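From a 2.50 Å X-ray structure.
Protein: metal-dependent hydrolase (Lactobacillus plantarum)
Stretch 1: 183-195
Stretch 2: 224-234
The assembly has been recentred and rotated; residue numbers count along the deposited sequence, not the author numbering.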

# COMPACT_ATOMS: atom_id res chain seq x y z
N THR A 183 -6.43 9.39 -12.71
CA THR A 183 -6.38 10.84 -12.60
C THR A 183 -7.53 11.54 -13.33
O THR A 183 -8.10 12.50 -12.80
CB THR A 183 -5.04 11.39 -13.11
OG1 THR A 183 -3.97 10.82 -12.35
CG2 THR A 183 -5.00 12.91 -12.96
N PHE A 184 -7.86 11.08 -14.53
CA PHE A 184 -8.96 11.68 -15.29
C PHE A 184 -10.27 11.60 -14.51
O PHE A 184 -11.03 12.56 -14.43
CB PHE A 184 -9.14 10.95 -16.63
CG PHE A 184 -10.29 11.47 -17.44
CD1 PHE A 184 -10.21 12.69 -18.10
CD2 PHE A 184 -11.45 10.72 -17.57
CE1 PHE A 184 -11.26 13.15 -18.89
CE2 PHE A 184 -12.52 11.18 -18.36
CZ PHE A 184 -12.41 12.39 -19.02
N ILE A 185 -10.54 10.43 -13.95
CA ILE A 185 -11.76 10.24 -13.20
C ILE A 185 -11.73 11.10 -11.94
O ILE A 185 -12.75 11.64 -11.52
CB ILE A 185 -11.92 8.75 -12.85
CG1 ILE A 185 -11.95 7.93 -14.15
CG2 ILE A 185 -13.19 8.53 -12.04
CD1 ILE A 185 -12.15 6.44 -13.97
N ASN A 186 -10.55 11.24 -11.35
CA ASN A 186 -10.41 12.04 -10.14
C ASN A 186 -10.84 13.46 -10.49
O ASN A 186 -11.53 14.13 -9.72
CB ASN A 186 -8.95 12.03 -9.68
CG ASN A 186 -8.78 12.57 -8.28
OD1 ASN A 186 -8.10 13.57 -8.06
ND2 ASN A 186 -9.40 11.90 -7.31
N MSE A 187 -10.45 13.90 -11.68
CA MSE A 187 -10.79 15.23 -12.15
C MSE A 187 -12.29 15.34 -12.39
O MSE A 187 -12.88 16.41 -12.22
CB MSE A 187 -9.98 15.52 -13.41
CG MSE A 187 -8.49 15.57 -13.14
SE MSE A 187 -7.41 15.74 -14.73
CE MSE A 187 -7.45 17.66 -15.00
N LEU A 188 -12.93 14.24 -12.76
CA LEU A 188 -14.36 14.26 -12.96
C LEU A 188 -15.00 14.48 -11.60
O LEU A 188 -15.82 15.37 -11.41
CB LEU A 188 -14.85 12.93 -13.54
CG LEU A 188 -14.43 12.61 -14.97
CD1 LEU A 188 -15.02 11.25 -15.39
CD2 LEU A 188 -14.90 13.72 -15.90
N LYS A 189 -14.59 13.65 -10.64
CA LYS A 189 -15.10 13.70 -9.28
C LYS A 189 -15.06 15.12 -8.69
O LYS A 189 -16.01 15.54 -8.02
CB LYS A 189 -14.29 12.75 -8.41
CG LYS A 189 -14.66 12.77 -6.92
CD LYS A 189 -13.72 11.87 -6.11
CE LYS A 189 -13.91 12.04 -4.61
NZ LYS A 189 -15.28 11.65 -4.19
N TYR A 190 -13.98 15.85 -8.93
CA TYR A 190 -13.86 17.19 -8.38
C TYR A 190 -14.36 18.32 -9.28
O TYR A 190 -14.08 19.49 -9.03
CB TYR A 190 -12.41 17.44 -7.98
CG TYR A 190 -12.01 16.65 -6.75
CD1 TYR A 190 -12.68 16.85 -5.53
CD2 TYR A 190 -11.00 15.68 -6.80
CE1 TYR A 190 -12.35 16.11 -4.40
CE2 TYR A 190 -10.67 14.93 -5.66
CZ TYR A 190 -11.35 15.14 -4.47
OH TYR A 190 -11.05 14.40 -3.35
N HIS A 191 -15.11 17.96 -10.32
CA HIS A 191 -15.69 18.93 -11.25
C HIS A 191 -14.65 19.88 -11.83
O HIS A 191 -14.93 21.06 -12.04
CB HIS A 191 -16.78 19.73 -10.54
CG HIS A 191 -17.73 18.88 -9.75
ND1 HIS A 191 -17.54 18.58 -8.42
CD2 HIS A 191 -18.85 18.21 -10.13
CE1 HIS A 191 -18.50 17.77 -8.01
NE2 HIS A 191 -19.31 17.54 -9.02
N PHE A 192 -13.47 19.35 -12.11
CA PHE A 192 -12.39 20.15 -12.65
C PHE A 192 -12.75 20.91 -13.93
O PHE A 192 -12.55 22.12 -14.03
CB PHE A 192 -11.16 19.26 -12.88
CG PHE A 192 -9.93 20.02 -13.30
CD1 PHE A 192 -9.78 20.47 -14.60
CD2 PHE A 192 -8.93 20.31 -12.37
CE1 PHE A 192 -8.65 21.20 -14.99
CE2 PHE A 192 -7.79 21.03 -12.74
CZ PHE A 192 -7.65 21.47 -14.05
N PHE A 193 -13.28 20.19 -14.92
CA PHE A 193 -13.62 20.80 -16.21
C PHE A 193 -14.78 21.79 -16.12
O PHE A 193 -14.90 22.72 -16.93
CB PHE A 193 -13.91 19.69 -17.20
CG PHE A 193 -12.84 18.63 -17.23
CD1 PHE A 193 -11.61 18.88 -17.84
CD2 PHE A 193 -13.04 17.41 -16.60
CE1 PHE A 193 -10.59 17.92 -17.81
CE2 PHE A 193 -12.03 16.44 -16.57
CZ PHE A 193 -10.80 16.71 -17.18
N GLU A 194 -15.64 21.59 -15.13
CA GLU A 194 -16.80 22.43 -14.89
C GLU A 194 -16.33 23.72 -14.22
O GLU A 194 -16.76 24.81 -14.58
CB GLU A 194 -17.76 21.66 -13.99
CG GLU A 194 -19.10 22.29 -13.71
CD GLU A 194 -20.00 21.33 -12.92
OE1 GLU A 194 -20.32 20.24 -13.43
OE2 GLU A 194 -20.38 21.66 -11.77
N LYS A 195 -15.42 23.60 -13.25
CA LYS A 195 -14.90 24.75 -12.52
C LYS A 195 -13.79 25.52 -13.25
O LYS A 195 -13.63 26.73 -13.05
CB LYS A 195 -14.40 24.32 -11.14
CG LYS A 195 -15.48 23.77 -10.21
CD LYS A 195 -15.04 23.83 -8.75
CE LYS A 195 -13.80 22.99 -8.49
NZ LYS A 195 -13.27 23.17 -7.11
N VAL A 224 -23.71 10.61 -9.73
CA VAL A 224 -22.98 11.05 -8.56
C VAL A 224 -22.09 12.28 -8.74
O VAL A 224 -21.93 13.06 -7.81
CB VAL A 224 -22.12 9.90 -7.99
CG1 VAL A 224 -21.43 10.34 -6.72
CG2 VAL A 224 -23.01 8.69 -7.74
N TYR A 225 -21.49 12.46 -9.91
CA TYR A 225 -20.63 13.61 -10.14
C TYR A 225 -21.35 14.73 -10.88
O TYR A 225 -20.83 15.83 -11.01
CB TYR A 225 -19.39 13.22 -10.94
CG TYR A 225 -18.50 12.20 -10.27
CD1 TYR A 225 -18.51 12.02 -8.88
CD2 TYR A 225 -17.59 11.45 -11.02
CE1 TYR A 225 -17.65 11.13 -8.27
CE2 TYR A 225 -16.73 10.56 -10.41
CZ TYR A 225 -16.76 10.40 -9.04
OH TYR A 225 -15.89 9.53 -8.44
N GLN A 226 -22.55 14.44 -11.36
CA GLN A 226 -23.32 15.42 -12.11
C GLN A 226 -22.52 15.88 -13.33
O GLN A 226 -22.57 17.05 -13.72
CB GLN A 226 -23.67 16.61 -11.22
CG GLN A 226 -24.58 16.26 -10.04
CD GLN A 226 -25.94 15.68 -10.46
OE1 GLN A 226 -26.24 15.51 -11.64
NE2 GLN A 226 -26.77 15.38 -9.47
N VAL A 227 -21.78 14.94 -13.91
CA VAL A 227 -20.94 15.22 -15.08
C VAL A 227 -21.24 14.26 -16.24
O VAL A 227 -21.50 13.07 -16.04
CB VAL A 227 -19.44 15.12 -14.71
CG1 VAL A 227 -18.57 15.38 -15.92
CG2 VAL A 227 -19.11 16.14 -13.64
N ASP A 228 -21.22 14.79 -17.46
CA ASP A 228 -21.46 13.96 -18.65
C ASP A 228 -20.08 13.66 -19.21
O ASP A 228 -19.46 14.52 -19.85
CB ASP A 228 -22.31 14.73 -19.67
CG ASP A 228 -22.70 13.88 -20.86
OD1 ASP A 228 -21.83 13.17 -21.42
OD2 ASP A 228 -23.90 13.91 -21.24
N VAL A 229 -19.58 12.46 -18.97
CA VAL A 229 -18.25 12.09 -19.41
C VAL A 229 -18.03 12.30 -20.91
O VAL A 229 -16.94 12.69 -21.35
CB VAL A 229 -17.92 10.61 -18.99
CG1 VAL A 229 -18.80 9.62 -19.75
CG2 VAL A 229 -16.45 10.32 -19.20
N TYR A 230 -19.08 12.07 -21.70
CA TYR A 230 -18.99 12.24 -23.15
C TYR A 230 -18.79 13.70 -23.55
O TYR A 230 -18.13 13.96 -24.55
CB TYR A 230 -20.24 11.69 -23.82
CG TYR A 230 -20.45 10.24 -23.48
CD1 TYR A 230 -19.54 9.26 -23.89
CD2 TYR A 230 -21.56 9.84 -22.72
CE1 TYR A 230 -19.72 7.92 -23.55
CE2 TYR A 230 -21.75 8.51 -22.38
CZ TYR A 230 -20.82 7.55 -22.80
OH TYR A 230 -21.02 6.22 -22.46
N ASP A 231 -19.34 14.64 -22.79
CA ASP A 231 -19.13 16.05 -23.10
C ASP A 231 -17.69 16.40 -22.76
O ASP A 231 -17.03 17.14 -23.50
CB ASP A 231 -20.07 16.96 -22.30
CG ASP A 231 -21.50 16.88 -22.78
OD1 ASP A 231 -21.70 16.76 -24.02
OD2 ASP A 231 -22.41 16.96 -21.93
N VAL A 232 -17.20 15.86 -21.65
CA VAL A 232 -15.83 16.13 -21.23
C VAL A 232 -14.82 15.59 -22.26
O VAL A 232 -13.80 16.23 -22.54
CB VAL A 232 -15.54 15.49 -19.85
CG1 VAL A 232 -14.12 15.82 -19.41
CG2 VAL A 232 -16.54 16.01 -18.82
N MSE A 233 -15.12 14.43 -22.83
CA MSE A 233 -14.23 13.85 -23.83
C MSE A 233 -14.15 14.74 -25.07
O MSE A 233 -13.17 14.68 -25.82
CB MSE A 233 -14.71 12.44 -24.21
CG MSE A 233 -14.52 11.40 -23.09
SE MSE A 233 -12.64 11.12 -22.57
CE MSE A 233 -12.11 10.05 -24.09
N HIS A 234 -15.16 15.57 -25.28
CA HIS A 234 -15.17 16.48 -26.42
C HIS A 234 -14.40 17.74 -26.06
O HIS A 234 -13.82 18.40 -26.92
CB HIS A 234 -16.60 16.87 -26.79
CG HIS A 234 -17.33 15.82 -27.57
ND1 HIS A 234 -18.69 15.63 -27.47
CD2 HIS A 234 -16.89 14.93 -28.49
CE1 HIS A 234 -19.06 14.65 -28.29
NE2 HIS A 234 -17.98 14.21 -28.92
O HOH W 1 -16.34 8.82 -5.85

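The two stretches meet as a pair of helical segments, each with a turn next to its helix, 190-191 after helix 183-189 and 226-228 before helix 229-234. Helix 183-189 and helix 229-234 run at 115° to one another, and their axes come no closer than 11.9 Å, a separation wide enough for large side chains to fill the gap. The backbones come closest at the C-terminal end of helix 183-189, where the CA atoms of Lys189 and Tyr225 lie 5.6 Å apart, ahead of helix 229-234. Beyond Lys189 the first helix breaks at Tyr190, and His191, with positive phi, takes the N-cap position of the short helix 192-195. In the second stretch Gln226, also with positive phi, turns the chain, and Asp228 caps helix 229-234: Asp231 N donates to Asp228 OD1 at 3.2 Å. Aspartate suits this place because its short carboxylate can reach back to an amide that the first turn of a helix leaves without a backbone partner of full strength.

Apolar side chains make up much of the contact. Leu188, one helical turn after Phe184, points toward the second stretch, and its branched end reaches three valines: CD2 lies 4.0 Å from Val227 CG1 and 4.1 Å from Val232 CG2, while CD1 lies 4.2 Å from Val229 CG2. Leucine is long enough to span to them, and the compact beta-branched valines offer methyl groups close to their own backbone. Phe184 extends the same apolar layer, with CZ 3.9 Å from Val232 CG1 and CE2 4.1 Å from Val229 CG2, the latter methyl lying at the ring edge.

Aromatic rings give the contact its more directional features. Tyr225 has the largest area covered by the other stretch, and its ring lies flat against the backbone of Lys189: Lys189 CA sits 3.5 Å from the centroid of the Tyr225 ring, only 3° off the ring normal. This is a CH-pi contact in which a slightly polarized C-H group meets the electron-rich face. Leu188 CB adds a contact at 4.0 Å to Tyr225 CD2. A second CH-pi contact places Val232 CG1 over a face of Phe193, 3.7 Å from the ring centroid. Selenium, large and polarizable, makes a different aromatic contact: Met233, a selenomethionine, brings SE within 3.8 Å of Phe184 CZ, approaching the ring obliquely.

Polar contacts are few. The CA-to-CB bond of His191 points sideways, but the end of its side chain comes nearer the second stretch, bringing NE2 to 3.0 Å from Tyr225 O, near the plane of the imidazole; the geometry leaves open whether this is a hydrogen bond. The phenol of Tyr225 serves both chemistries, for while its ring packs on Lys189, its OH lies 2.7 Å from the oxygen of water 1, to which it is hydrogen-bonded. Lys189 NZ donates a weak hydrogen bond to the oxygen of the same water at 3.4 Å, so the water bridges the two side chains.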